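Local coordinates for protein sorbitol dehydrogenase (Gluconobacter oxydans, PDB 5ITG) that probably oxidises D-sorbitol to L-sorbose with NADP as the hydride acceptor, using a Rossmann domain joined to a helical C-terminal domain, at residues A[314-319]-A[367-372]; A[374-379]-A[427-432]; A[379-384]-A[450-455]; A[405-410]-A[469-474]; A[411-416]-A[423-428]. All blocks are in the same frame, centred on the assembly; numbering follows the deposited sequence.

Interaction 1 of 5, residues A[314-319]-A[367-372]; sequences YENVDD and SDQTLR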
# COMPACT_ATOMS: atom_id res chain seq x y z
N TYR A 314 8.36 -23.19 -6.97
CA TYR A 314 7.05 -22.81 -6.45
C TYR A 314 6.50 -21.64 -7.25
O TYR A 314 7.18 -20.64 -7.46
CB TYR A 314 7.16 -22.42 -4.97
CG TYR A 314 7.41 -23.59 -4.07
CD1 TYR A 314 6.53 -24.68 -4.05
CD2 TYR A 314 8.52 -23.62 -3.21
CE1 TYR A 314 6.75 -25.77 -3.21
CE2 TYR A 314 8.75 -24.70 -2.37
CZ TYR A 314 7.85 -25.77 -2.38
OH TYR A 314 8.06 -26.83 -1.54
N GLU A 315 5.25 -21.77 -7.68
CA GLU A 315 4.60 -20.72 -8.47
C GLU A 315 3.96 -19.62 -7.63
O GLU A 315 3.92 -18.46 -8.03
CB GLU A 315 3.53 -21.34 -9.37
CG GLU A 315 2.80 -20.31 -10.22
CD GLU A 315 1.69 -20.92 -11.04
OE1 GLU A 315 1.97 -21.84 -11.84
OE2 GLU A 315 0.53 -20.47 -10.89
N ASN A 316 3.43 -19.98 -6.46
CA ASN A 316 2.78 -18.99 -5.62
C ASN A 316 3.39 -18.90 -4.24
O ASN A 316 4.00 -19.85 -3.74
CB ASN A 316 1.29 -19.31 -5.49
CG ASN A 316 0.59 -19.33 -6.83
OD1 ASN A 316 0.73 -18.42 -7.64
ND2 ASN A 316 -0.18 -20.39 -7.08
N VAL A 317 3.21 -17.75 -3.61
CA VAL A 317 3.75 -17.51 -2.28
C VAL A 317 3.25 -18.53 -1.26
O VAL A 317 4.03 -19.03 -0.45
CB VAL A 317 3.40 -16.09 -1.78
CG1 VAL A 317 3.94 -15.89 -0.37
CG2 VAL A 317 4.01 -15.04 -2.72
N ASP A 318 1.96 -18.84 -1.30
CA ASP A 318 1.40 -19.78 -0.33
C ASP A 318 1.97 -21.19 -0.46
O ASP A 318 1.95 -21.94 0.51
CB ASP A 318 -0.14 -19.77 -0.40
CG ASP A 318 -0.69 -20.45 -1.64
OD1 ASP A 318 -0.11 -20.30 -2.73
OD2 ASP A 318 -1.74 -21.12 -1.52
N ASP A 319 2.47 -21.54 -1.64
CA ASP A 319 3.09 -22.86 -1.83
C ASP A 319 4.48 -22.82 -1.20
O ASP A 319 4.93 -23.78 -0.57
CB ASP A 319 3.27 -23.20 -3.32
CG ASP A 319 1.99 -23.11 -4.12
OD1 ASP A 319 0.98 -23.72 -3.71
OD2 ASP A 319 2.01 -22.43 -5.17
N SER A 367 -2.67 -15.23 -1.84
CA SER A 367 -1.47 -15.67 -2.53
C SER A 367 -1.21 -15.06 -3.91
O SER A 367 -2.06 -15.09 -4.80
CB SER A 367 -1.44 -17.19 -2.64
OG SER A 367 -0.17 -17.62 -3.11
N ASP A 368 -0.02 -14.51 -4.07
CA ASP A 368 0.41 -13.90 -5.31
C ASP A 368 1.44 -14.84 -5.92
O ASP A 368 1.80 -15.85 -5.30
CB ASP A 368 1.02 -12.53 -5.02
CG ASP A 368 1.47 -11.81 -6.28
OD1 ASP A 368 0.74 -11.85 -7.29
OD2 ASP A 368 2.54 -11.18 -6.25
N GLN A 369 1.90 -14.53 -7.12
CA GLN A 369 2.90 -15.37 -7.78
C GLN A 369 4.29 -14.99 -7.30
O GLN A 369 4.60 -13.82 -7.10
CB GLN A 369 2.82 -15.21 -9.30
CG GLN A 369 1.58 -15.83 -9.94
CD GLN A 369 0.30 -15.18 -9.44
OE1 GLN A 369 0.12 -13.97 -9.56
NE2 GLN A 369 -0.61 -16.00 -8.90
N THR A 370 5.13 -16.00 -7.10
CA THR A 370 6.50 -15.78 -6.65
C THR A 370 7.27 -14.93 -7.65
O THR A 370 8.01 -14.02 -7.27
CB THR A 370 7.23 -17.12 -6.47
OG1 THR A 370 7.11 -17.89 -7.67
CG2 THR A 370 6.62 -17.89 -5.31
N LEU A 371 7.10 -15.21 -8.94
CA LEU A 371 7.81 -14.44 -9.96
C LEU A 371 7.40 -12.97 -9.90
O LEU A 371 8.22 -12.09 -10.17
CB LEU A 371 7.54 -15.02 -11.36
CG LEU A 371 8.47 -16.17 -11.75
CD1 LEU A 371 8.08 -16.72 -13.11
CD2 LEU A 371 9.91 -15.67 -11.77
N ARG A 372 6.15 -12.71 -9.54
CA ARG A 372 5.68 -11.33 -9.47
C ARG A 372 6.36 -10.61 -8.30
O ARG A 372 6.74 -9.45 -8.41
CB ARG A 372 4.16 -11.31 -9.27
CG ARG A 372 3.47 -10.21 -10.08
CD ARG A 372 2.03 -10.01 -9.64
NE ARG A 372 1.95 -9.50 -8.28
CZ ARG A 372 2.48 -8.35 -7.88
NH1 ARG A 372 3.13 -7.58 -8.75
NH2 ARG A 372 2.36 -7.96 -6.62
O HOH W 1 5.40 -17.54 -10.26
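Ser367 OG donates a hydrogen bond to OD1 of Asp318 at 2.7 Å, from above the carboxylate plane. With OG anti to its own backbone N (chi1 -170°), the serine hydroxyl is swung across to the acid, whose other oxygen, OD2, is held by a salt bridge to Lys364. Beside this pair lies the motif of the contact, an isolated antiparallel beta bridge in which Asn316 and Gln369 form a non-hydrogen-bonded pair. Both residues occupy N-cap positions, so the bridge ties together the entrances of helices 317-320 and 370-374 in the mannitol dehydrogenase-type C-terminal domain. The bonds flank that pair: Val317 N gives to Asp368 O at 2.9 Å, almost in line with the carbonyl, and Thr370 N gives to Glu315 O at 2.9 Å. Thr370 adds a side-chain bond, its OG1 donating to Tyr314 O at 2.8 Å. At the solvent-facing end the side chains of Asn316 and Gln369 lie side by side, pointing the same way, with their amide planes nearly perpendicular, and NE2 of Gln369 gives to OD1 of Asn316 at 3.0 Å. Inward, Val317 and Thr370 pack against helix 288-312, Val317 on Leu305 and Cys306, Thr370 on Ile310. Thr370 also lays its methyl on the bridge itself, CG2 coming within 3.5 Å of the carbonyl carbon C of Asn316.

Interaction 2 of 5, residues A[374-379]-A[427-432]; sequences ASDGCS and EPTYGD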
# COMPACT_ATOMS: atom_id res chain seq x y z
N ALA A 374 9.21 -11.28 -7.20
CA ALA A 374 10.61 -11.12 -7.59
C ALA A 374 10.85 -10.06 -8.67
O ALA A 374 12.00 -9.71 -8.94
CB ALA A 374 11.16 -12.47 -8.05
N SER A 375 9.78 -9.54 -9.27
CA SER A 375 9.93 -8.53 -10.31
C SER A 375 10.57 -7.26 -9.75
O SER A 375 10.19 -6.78 -8.67
CB SER A 375 8.57 -8.20 -10.95
OG SER A 375 7.66 -7.59 -10.04
N ASP A 376 11.54 -6.72 -10.48
CA ASP A 376 12.27 -5.53 -10.06
C ASP A 376 13.02 -5.90 -8.79
O ASP A 376 13.19 -5.08 -7.88
CB ASP A 376 11.30 -4.36 -9.80
CG ASP A 376 12.02 -3.01 -9.72
OD1 ASP A 376 13.23 -2.95 -10.04
OD2 ASP A 376 11.37 -2.01 -9.35
N GLY A 377 13.47 -7.15 -8.73
CA GLY A 377 14.20 -7.64 -7.58
C GLY A 377 15.37 -6.76 -7.16
O GLY A 377 15.72 -6.71 -5.99
N CYS A 378 15.97 -6.07 -8.12
CA CYS A 378 17.10 -5.19 -7.83
C CYS A 378 16.69 -4.05 -6.89
O CYS A 378 17.35 -3.80 -5.88
CB CYS A 378 17.67 -4.60 -9.12
SG CYS A 378 18.98 -3.39 -8.83
N SER A 379 15.62 -3.36 -7.25
CA SER A 379 15.11 -2.24 -6.46
C SER A 379 14.61 -2.74 -5.10
O SER A 379 14.72 -2.03 -4.09
CB SER A 379 13.97 -1.53 -7.18
OG SER A 379 14.38 -1.07 -8.46
N GLU A 427 13.35 -7.25 -14.56
CA GLU A 427 14.26 -6.32 -13.89
C GLU A 427 14.35 -5.10 -14.81
O GLU A 427 15.27 -4.98 -15.61
CB GLU A 427 15.64 -6.95 -13.70
CG GLU A 427 15.67 -8.09 -12.69
CD GLU A 427 15.69 -7.62 -11.24
OE1 GLU A 427 15.47 -6.41 -11.00
OE2 GLU A 427 15.94 -8.45 -10.35
N PRO A 428 13.38 -4.19 -14.69
CA PRO A 428 13.32 -2.97 -15.50
C PRO A 428 14.60 -2.14 -15.54
O PRO A 428 14.96 -1.60 -16.59
CB PRO A 428 12.16 -2.20 -14.87
CG PRO A 428 11.25 -3.29 -14.42
CD PRO A 428 12.23 -4.26 -13.78
N THR A 429 15.30 -2.05 -14.41
CA THR A 429 16.52 -1.24 -14.34
C THR A 429 17.75 -1.91 -14.95
O THR A 429 18.79 -1.28 -15.10
CB THR A 429 16.86 -0.88 -12.88
OG1 THR A 429 17.17 -2.07 -12.15
CG2 THR A 429 15.69 -0.17 -12.22
N TYR A 430 17.63 -3.18 -15.31
CA TYR A 430 18.74 -3.91 -15.90
C TYR A 430 18.77 -3.76 -17.42
O TYR A 430 17.72 -3.75 -18.07
CB TYR A 430 18.67 -5.40 -15.56
CG TYR A 430 19.09 -5.76 -14.15
CD1 TYR A 430 19.39 -4.77 -13.21
CD2 TYR A 430 19.17 -7.10 -13.75
CE1 TYR A 430 19.76 -5.11 -11.90
CE2 TYR A 430 19.54 -7.44 -12.46
CZ TYR A 430 19.83 -6.45 -11.54
OH TYR A 430 20.18 -6.79 -10.25
N GLY A 431 19.98 -3.64 -17.96
CA GLY A 431 20.15 -3.52 -19.40
C GLY A 431 20.91 -4.75 -19.88
O GLY A 431 20.94 -5.76 -19.18
N ASP A 432 21.52 -4.66 -21.06
CA ASP A 432 22.27 -5.79 -21.61
C ASP A 432 23.47 -6.11 -20.74
O ASP A 432 23.77 -7.28 -20.49
CB ASP A 432 22.75 -5.48 -23.03
CG ASP A 432 21.61 -5.23 -24.00
OD1 ASP A 432 20.65 -6.03 -24.00
OD2 ASP A 432 21.68 -4.24 -24.76
O HOH W 2 14.37 -10.62 -10.57
O HOH W 3 15.30 -3.98 -12.04
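Glu427 OE1 is gripped by two donors: Cys378 N at 2.9 Å, on the syn lone pair, and water 3 at 2.6 Å. The same water donates its second hydrogen bond to Asp376 OD1 and accepts one from Thr429 N, which puts a bridge between two acids whose nearest oxygens, OD1 of Asp376 and OE1 of Glu427, are 4.2 Å apart. OE2 of Glu427 is hydrogen-bonded to Tyr409 OH, and water 2, which also reaches Ala374 O, donates to it. A bend at chi2 (-80°) turns CD back, so that the carboxylate lies at the start of helix 377-394. Asp376, the N-cap residue by position, accepts from Ser379 OG at 2.7 Å. Nearby, Cys378 sits against Tyr430 in an oblique sulfur-aromatic contact, its SG 3.6 Å from CE1 of Tyr430. An alanine in place of Glu427 would probably leave Cys378 N, the Tyr409 hydroxyl and the two waters without this carboxylate and open a gap beside the helix start. Two carboxylates at a helix N-terminus are likely to be eased by the helix dipole, the donated N-H and the shared water.

Interaction 3 of 5, residues A[379-384]-A[450-455]; sequences SKVQVF and PAFDGW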
# COMPACT_ATOMS: atom_id res chain seq x y z
N SER A 379 15.62 -3.36 -7.25
CA SER A 379 15.11 -2.24 -6.46
C SER A 379 14.61 -2.74 -5.10
O SER A 379 14.72 -2.03 -4.09
CB SER A 379 13.97 -1.53 -7.18
OG SER A 379 14.38 -1.07 -8.46
N LYS A 380 14.06 -3.94 -5.09
CA LYS A 380 13.54 -4.50 -3.85
C LYS A 380 14.67 -4.85 -2.90
O LYS A 380 14.59 -4.59 -1.71
CB LYS A 380 12.65 -5.71 -4.15
CG LYS A 380 11.30 -5.29 -4.72
CD LYS A 380 10.42 -6.44 -5.17
CE LYS A 380 9.09 -5.90 -5.71
NZ LYS A 380 8.31 -6.93 -6.44
N VAL A 381 15.74 -5.43 -3.44
CA VAL A 381 16.90 -5.77 -2.63
C VAL A 381 17.50 -4.48 -2.07
O VAL A 381 17.82 -4.39 -0.89
CB VAL A 381 17.96 -6.52 -3.47
CG1 VAL A 381 19.27 -6.58 -2.72
CG2 VAL A 381 17.46 -7.93 -3.79
N GLN A 382 17.63 -3.46 -2.92
CA GLN A 382 18.19 -2.19 -2.48
C GLN A 382 17.36 -1.59 -1.34
O GLN A 382 17.91 -1.19 -0.32
CB GLN A 382 18.23 -1.19 -3.64
CG GLN A 382 19.10 -1.62 -4.81
CD GLN A 382 19.05 -0.61 -5.95
OE1 GLN A 382 18.00 -0.03 -6.23
NE2 GLN A 382 20.18 -0.42 -6.63
N VAL A 383 16.05 -1.53 -1.51
CA VAL A 383 15.22 -0.94 -0.47
C VAL A 383 14.96 -1.83 0.75
O VAL A 383 15.09 -1.37 1.89
CB VAL A 383 13.87 -0.47 -1.05
CG1 VAL A 383 13.01 0.16 0.06
CG2 VAL A 383 14.11 0.55 -2.17
N PHE A 384 14.63 -3.10 0.54
CA PHE A 384 14.31 -3.99 1.66
C PHE A 384 15.46 -4.62 2.44
O PHE A 384 15.31 -4.90 3.64
CB PHE A 384 13.41 -5.15 1.20
CG PHE A 384 12.30 -4.76 0.26
CD1 PHE A 384 11.74 -3.48 0.29
CD2 PHE A 384 11.77 -5.69 -0.62
CE1 PHE A 384 10.68 -3.16 -0.55
CE2 PHE A 384 10.71 -5.37 -1.46
CZ PHE A 384 10.17 -4.11 -1.42
N PRO A 450 23.83 -3.86 -9.66
CA PRO A 450 23.43 -2.68 -8.87
C PRO A 450 22.64 -3.00 -7.61
O PRO A 450 22.56 -2.19 -6.69
CB PRO A 450 22.59 -1.87 -9.86
CG PRO A 450 23.12 -2.29 -11.21
CD PRO A 450 23.30 -3.77 -11.03
N ALA A 451 22.05 -4.19 -7.56
CA ALA A 451 21.24 -4.61 -6.42
C ALA A 451 21.96 -4.50 -5.08
O ALA A 451 21.32 -4.24 -4.05
CB ALA A 451 20.76 -6.06 -6.63
N PHE A 452 23.28 -4.69 -5.09
CA PHE A 452 24.07 -4.67 -3.87
C PHE A 452 24.87 -3.40 -3.60
O PHE A 452 25.72 -3.37 -2.71
CB PHE A 452 25.00 -5.89 -3.90
CG PHE A 452 24.35 -7.13 -4.45
CD1 PHE A 452 23.13 -7.58 -3.93
CD2 PHE A 452 24.91 -7.82 -5.52
CE1 PHE A 452 22.49 -8.70 -4.48
CE2 PHE A 452 24.27 -8.94 -6.07
CZ PHE A 452 23.06 -9.38 -5.55
N ASP A 453 24.59 -2.34 -4.36
CA ASP A 453 25.30 -1.07 -4.21
C ASP A 453 25.09 -0.37 -2.86
O ASP A 453 25.95 0.41 -2.44
CB ASP A 453 24.90 -0.09 -5.33
CG ASP A 453 25.52 -0.46 -6.67
OD1 ASP A 453 26.35 -1.37 -6.72
OD2 ASP A 453 25.16 0.19 -7.68
N GLY A 454 23.96 -0.63 -2.21
CA GLY A 454 23.67 0.00 -0.94
C GLY A 454 24.66 -0.24 0.19
O GLY A 454 24.71 0.54 1.15
N TRP A 455 25.43 -1.32 0.09
CA TRP A 455 26.41 -1.62 1.13
C TRP A 455 27.82 -1.80 0.58
O TRP A 455 28.74 -2.16 1.32
CB TRP A 455 25.99 -2.87 1.90
CG TRP A 455 25.79 -4.11 1.07
CD1 TRP A 455 26.75 -4.97 0.62
CD2 TRP A 455 24.53 -4.64 0.63
NE1 TRP A 455 26.17 -6.02 -0.07
CE2 TRP A 455 24.81 -5.84 -0.08
CE3 TRP A 455 23.20 -4.23 0.77
CZ2 TRP A 455 23.80 -6.62 -0.64
CZ3 TRP A 455 22.19 -5.02 0.20
CH2 TRP A 455 22.51 -6.20 -0.49
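Val381 and Gln382, on the second turn of helix 377-394, meet a short 3-10 turn at Pro450 and Ala451 in the loop that leads toward helix 461-477. Gln382 supplies the polar link: its chain runs out extended, and NE2 gives to Pro450 O at 3.0 Å from above the carbonyl plane. Asp453 N reaches the same oxygen from the opposite face, so the carbonyl is clasped between helix and turn. Val381 does the apolar work with one methyl, CG1, anti to the backbone N (chi1 167°), which packs on Ala451 CB, Phe452 and Trp455. Its approach to the indole is 4.0 Å, from CG1 of Val381 to CH2 of Trp455. The same methyl also lies 3.4 Å from Ala451 O. An alanine at Gln382 would probably cost Pro450 O its donor from the helix, leaving Asp453 N, and take away the CG packing on Ala451 O. Phe452 and Trp455 continue onto Ile406 of helix 400-412. This is ordinary loop-on-helix packing, consistent with the helical C-terminal domain of the 6PGD-like clan.

Interaction 4 of 5, residues A[405-410]-A[469-474]; sequences GIASYL and VLRKII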
# COMPACT_ATOMS: atom_id res chain seq x y z
N GLY A 405 20.48 -15.27 1.07
CA GLY A 405 19.47 -14.52 0.34
C GLY A 405 20.05 -13.97 -0.95
O GLY A 405 19.41 -14.03 -2.01
N ILE A 406 21.26 -13.43 -0.86
CA ILE A 406 21.93 -12.85 -2.02
C ILE A 406 22.26 -13.92 -3.06
O ILE A 406 22.01 -13.73 -4.26
CB ILE A 406 23.22 -12.11 -1.59
CG1 ILE A 406 22.85 -10.89 -0.75
CG2 ILE A 406 24.02 -11.68 -2.81
CD1 ILE A 406 24.03 -10.29 0.01
N ALA A 407 22.79 -15.04 -2.60
CA ALA A 407 23.15 -16.14 -3.50
C ALA A 407 21.92 -16.70 -4.20
O ALA A 407 21.99 -17.09 -5.37
CB ALA A 407 23.85 -17.25 -2.71
N SER A 408 20.79 -16.73 -3.49
CA SER A 408 19.54 -17.23 -4.03
C SER A 408 19.02 -16.28 -5.11
O SER A 408 18.56 -16.72 -6.17
CB SER A 408 18.48 -17.36 -2.92
OG SER A 408 18.77 -18.46 -2.09
N TYR A 409 19.11 -14.99 -4.84
CA TYR A 409 18.69 -13.98 -5.80
C TYR A 409 19.52 -14.13 -7.08
O TYR A 409 18.97 -14.18 -8.18
CB TYR A 409 18.89 -12.57 -5.21
CG TYR A 409 18.67 -11.46 -6.21
CD1 TYR A 409 17.41 -11.22 -6.77
CD2 TYR A 409 19.73 -10.66 -6.63
CE1 TYR A 409 17.22 -10.21 -7.72
CE2 TYR A 409 19.55 -9.65 -7.57
CZ TYR A 409 18.29 -9.43 -8.12
OH TYR A 409 18.12 -8.44 -9.06
N LEU A 410 20.84 -14.22 -6.92
CA LEU A 410 21.73 -14.35 -8.07
C LEU A 410 21.49 -15.63 -8.87
O LEU A 410 21.55 -15.61 -10.11
CB LEU A 410 23.19 -14.28 -7.62
CG LEU A 410 23.57 -12.88 -7.11
CD1 LEU A 410 25.02 -12.85 -6.66
CD2 LEU A 410 23.31 -11.87 -8.22
N VAL A 469 30.52 -19.12 -2.20
CA VAL A 469 30.47 -20.48 -1.67
C VAL A 469 29.05 -21.06 -1.75
O VAL A 469 28.87 -22.22 -2.15
CB VAL A 469 30.96 -20.52 -0.20
CG1 VAL A 469 30.56 -21.84 0.47
CG2 VAL A 469 32.47 -20.37 -0.16
N LEU A 470 28.05 -20.25 -1.40
CA LEU A 470 26.66 -20.70 -1.42
C LEU A 470 26.09 -20.85 -2.83
O LEU A 470 25.31 -21.77 -3.09
CB LEU A 470 25.78 -19.75 -0.60
CG LEU A 470 26.18 -19.66 0.88
CD1 LEU A 470 25.30 -18.66 1.62
CD2 LEU A 470 26.07 -21.04 1.53
N ARG A 471 26.48 -19.96 -3.74
CA ARG A 471 26.00 -20.04 -5.12
C ARG A 471 26.49 -21.37 -5.68
O ARG A 471 25.77 -22.05 -6.41
CB ARG A 471 26.56 -18.91 -5.98
CG ARG A 471 25.96 -17.53 -5.73
CD ARG A 471 26.38 -16.55 -6.82
NE ARG A 471 25.83 -16.94 -8.12
CZ ARG A 471 26.07 -16.31 -9.27
NH1 ARG A 471 26.86 -15.24 -9.31
NH2 ARG A 471 25.50 -16.75 -10.39
N LYS A 472 27.72 -21.73 -5.33
CA LYS A 472 28.30 -22.98 -5.81
C LYS A 472 27.50 -24.18 -5.31
O LYS A 472 27.21 -25.09 -6.08
CB LYS A 472 29.76 -23.08 -5.35
CG LYS A 472 30.72 -22.26 -6.20
CD LYS A 472 32.10 -22.18 -5.56
CE LYS A 472 33.18 -21.83 -6.57
NZ LYS A 472 32.95 -20.53 -7.26
N ILE A 473 27.14 -24.16 -4.04
CA ILE A 473 26.35 -25.24 -3.46
C ILE A 473 24.97 -25.30 -4.10
O ILE A 473 24.48 -26.37 -4.45
CB ILE A 473 26.20 -25.06 -1.94
CG1 ILE A 473 27.58 -25.18 -1.27
CG2 ILE A 473 25.21 -26.08 -1.38
CD1 ILE A 473 27.57 -24.90 0.21
N ILE A 474 24.34 -24.14 -4.26
CA ILE A 474 23.02 -24.05 -4.86
C ILE A 474 22.99 -24.63 -6.27
O ILE A 474 22.06 -25.33 -6.65
CB ILE A 474 22.51 -22.59 -4.96
CG1 ILE A 474 22.20 -22.03 -3.57
CG2 ILE A 474 21.27 -22.53 -5.85
CD1 ILE A 474 21.73 -20.60 -3.59
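Arg471 is folded toward Leu410 by its torsions: CG stands beside the backbone N (chi1 -73°), and a bend at chi3 (65°) brings NE back over the neighbouring helix. The guanidinium turns one face to Leu410, whose CB lies 3.8 Å from NE of Arg471, and the two side chains cross at about a right angle. Further down the leucine, CD1 of Leu410 rests 3.9 Å from CD of Arg471. The charge has its mate on the same helix as Leu410: NE of Arg471 forms a salt bridge with OE2 of Glu411, which probably holds the group flat against the leucine. Ala407 sits where the backbones come nearest, and its methyl meets the 469-474 helix directly. CB of Ala407 meets CG of Arg471 at 3.7 Å and CB of Leu470 at 3.8 Å. On the other flank Ile474 reaches over with CD1, 3.9 Å from the O of Ala407 and equally far from OG of Ser408, a hydroxyl bonded back to Phe404 O. Helix segments 405-410 and 469-474 cross at -51° with 8.7 Å between their axes, a close packing that a residue as small as alanine permits. The contact is buried. Leu470 carries it on to Ala403 and Phe404, Ile406 meets Leu463 and Val467, and Leu410 also leans on Phe452 in the loop before helix 461-477.

Interaction 5 of 5, residues A[411-416]-A[423-428]; sequences EMLRGR and YESSEP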
# COMPACT_ATOMS: atom_id res chain seq x y z
N GLU A 411 21.23 -16.73 -8.19
CA GLU A 411 20.96 -17.98 -8.89
C GLU A 411 19.58 -17.94 -9.54
O GLU A 411 19.39 -18.47 -10.64
CB GLU A 411 21.08 -19.16 -7.92
CG GLU A 411 22.53 -19.47 -7.55
CD GLU A 411 23.37 -19.84 -8.77
OE1 GLU A 411 23.01 -20.82 -9.46
OE2 GLU A 411 24.40 -19.17 -9.03
N MSE A 412 18.62 -17.29 -8.89
CA MSE A 412 17.26 -17.18 -9.43
C MSE A 412 17.30 -16.44 -10.77
O MSE A 412 16.58 -16.76 -11.71
CB MSE A 412 16.36 -16.43 -8.44
CG MSE A 412 14.91 -16.22 -8.90
SE MSE A 412 14.66 -14.68 -10.08
CE MSE A 412 15.18 -13.25 -8.86
N LEU A 413 18.18 -15.45 -10.85
CA LEU A 413 18.33 -14.64 -12.06
C LEU A 413 18.67 -15.46 -13.31
O LEU A 413 18.36 -15.04 -14.43
CB LEU A 413 19.40 -13.57 -11.83
CG LEU A 413 19.01 -12.10 -11.61
CD1 LEU A 413 17.70 -11.98 -10.87
CD2 LEU A 413 20.14 -11.40 -10.86
N ARG A 414 19.31 -16.61 -13.13
CA ARG A 414 19.69 -17.45 -14.26
C ARG A 414 18.51 -18.00 -15.06
O ARG A 414 18.68 -18.45 -16.20
CB ARG A 414 20.62 -18.57 -13.79
CG ARG A 414 21.96 -18.03 -13.27
CD ARG A 414 22.86 -19.11 -12.68
NE ARG A 414 23.79 -19.67 -13.66
CZ ARG A 414 23.55 -20.75 -14.39
NH1 ARG A 414 22.40 -21.40 -14.26
NH2 ARG A 414 24.45 -21.18 -15.26
N GLY A 415 17.32 -17.98 -14.47
CA GLY A 415 16.14 -18.42 -15.19
C GLY A 415 15.73 -19.88 -15.25
O GLY A 415 15.00 -20.27 -16.17
N ARG A 416 16.16 -20.69 -14.30
CA ARG A 416 15.77 -22.09 -14.31
C ARG A 416 15.57 -22.65 -12.91
O ARG A 416 16.39 -22.44 -12.02
CB ARG A 416 16.79 -22.92 -15.09
CG ARG A 416 18.22 -22.81 -14.62
CD ARG A 416 19.16 -23.45 -15.65
NE ARG A 416 20.56 -23.51 -15.21
CZ ARG A 416 20.98 -24.19 -14.15
NH1 ARG A 416 20.12 -24.86 -13.39
NH2 ARG A 416 22.27 -24.20 -13.84
N TYR A 423 12.18 -19.79 -16.85
CA TYR A 423 11.38 -18.60 -16.65
C TYR A 423 12.24 -17.37 -16.89
O TYR A 423 13.46 -17.46 -16.99
CB TYR A 423 10.83 -18.59 -15.21
CG TYR A 423 11.91 -18.65 -14.15
CD1 TYR A 423 12.63 -17.51 -13.79
CD2 TYR A 423 12.26 -19.86 -13.56
CE1 TYR A 423 13.67 -17.57 -12.87
CE2 TYR A 423 13.30 -19.94 -12.64
CZ TYR A 423 14.00 -18.79 -12.30
OH TYR A 423 15.04 -18.86 -11.42
N GLU A 424 11.60 -16.21 -16.97
CA GLU A 424 12.33 -14.97 -17.18
C GLU A 424 11.80 -13.94 -16.20
O GLU A 424 10.67 -13.48 -16.34
CB GLU A 424 12.13 -14.47 -18.61
CG GLU A 424 13.42 -14.10 -19.31
CD GLU A 424 14.37 -15.29 -19.41
OE1 GLU A 424 13.95 -16.33 -19.97
OE2 GLU A 424 15.52 -15.19 -18.94
N SER A 425 12.61 -13.59 -15.20
CA SER A 425 12.16 -12.60 -14.24
C SER A 425 12.30 -11.21 -14.83
O SER A 425 13.08 -10.99 -15.76
CB SER A 425 12.97 -12.69 -12.94
OG SER A 425 14.32 -12.36 -13.15
N SER A 426 11.54 -10.26 -14.29
CA SER A 426 11.57 -8.89 -14.76
C SER A 426 12.47 -7.99 -13.90
O SER A 426 12.38 -7.99 -12.67
CB SER A 426 10.15 -8.33 -14.79
OG SER A 426 10.15 -6.92 -14.97
N GLU A 427 13.35 -7.25 -14.56
CA GLU A 427 14.26 -6.32 -13.89
C GLU A 427 14.35 -5.10 -14.81
O GLU A 427 15.27 -4.98 -15.61
CB GLU A 427 15.64 -6.95 -13.70
CG GLU A 427 15.67 -8.09 -12.69
CD GLU A 427 15.69 -7.62 -11.24
OE1 GLU A 427 15.47 -6.41 -11.00
OE2 GLU A 427 15.94 -8.45 -10.35
N PRO A 428 13.38 -4.19 -14.69
CA PRO A 428 13.32 -2.97 -15.50
C PRO A 428 14.60 -2.14 -15.54
O PRO A 428 14.96 -1.60 -16.59
CB PRO A 428 12.16 -2.20 -14.87
CG PRO A 428 11.25 -3.29 -14.42
CD PRO A 428 12.23 -4.26 -13.78
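Tyr423 fastens onto the turn from Met412 to Gly415 with its hydroxyl: OH donates to the O of Met412 at 2.6 Å, in the carbonyl plane and on a lone pair. That oxygen also accepts from Gly415 N, the bond that makes this a type I turn, so two donors hold it. Back at the main chain, Tyr423 N gives to Gly415 O at 2.9 Å. Between these two bonds the ring lies flat against the turn in a CH-pi contact, with CA of Gly415 3.8 Å from the ring centre of Tyr423 and over one face. A chi1 of 58° sets Tyr423 CG between its backbone N and carbonyl carbon, and the ring that follows lies over Gly415. Gly415 has positive phi (85°), where a side chain would strike its own preceding carbonyl and Tyr423 O, and glycine alone suits the spot. Met412, here selenomethionine, lies at an oblique angle to the ring in a Met-aromatic contact, its SE 4.1 Å from CE1 of Tyr423, and the same atom touches OG of Ser425 at 3.9 Å. Leu413 fills in beyond, CD1 being 4.0 Å from OE2 of Glu427. Around this, helix 288-312 backs Met412 and Tyr423 through Ile310, while helix 432-439 packs on Leu413 through Ala438 and on Ser425 through Trp435.

All five contacts lie in the helical C-terminal part. Interaction 1 closes first along the chain; interactions 2, 3 and 4 then alternate their segments, and interaction 5 is nested inside the loops closed by 3 and 4. Interactions 2 and 5 are closest, with centres about 9 Å apart and a common 427-428 corner; 2 and 3 share Ser379 on helix 377-394, and 4 and 5 share helix 400-412. Tyr409 OH joins 4 to 2 and 5 through Glu427, while Phe452 packs 3 onto 4. Interactions 1 and 4, whose centres are about 20 Å apart, do not touch, but Leu371 packs 1 onto Tyr423 of 5. Together they tie the loops between the C-terminal helices to helices 377-394 and 400-412.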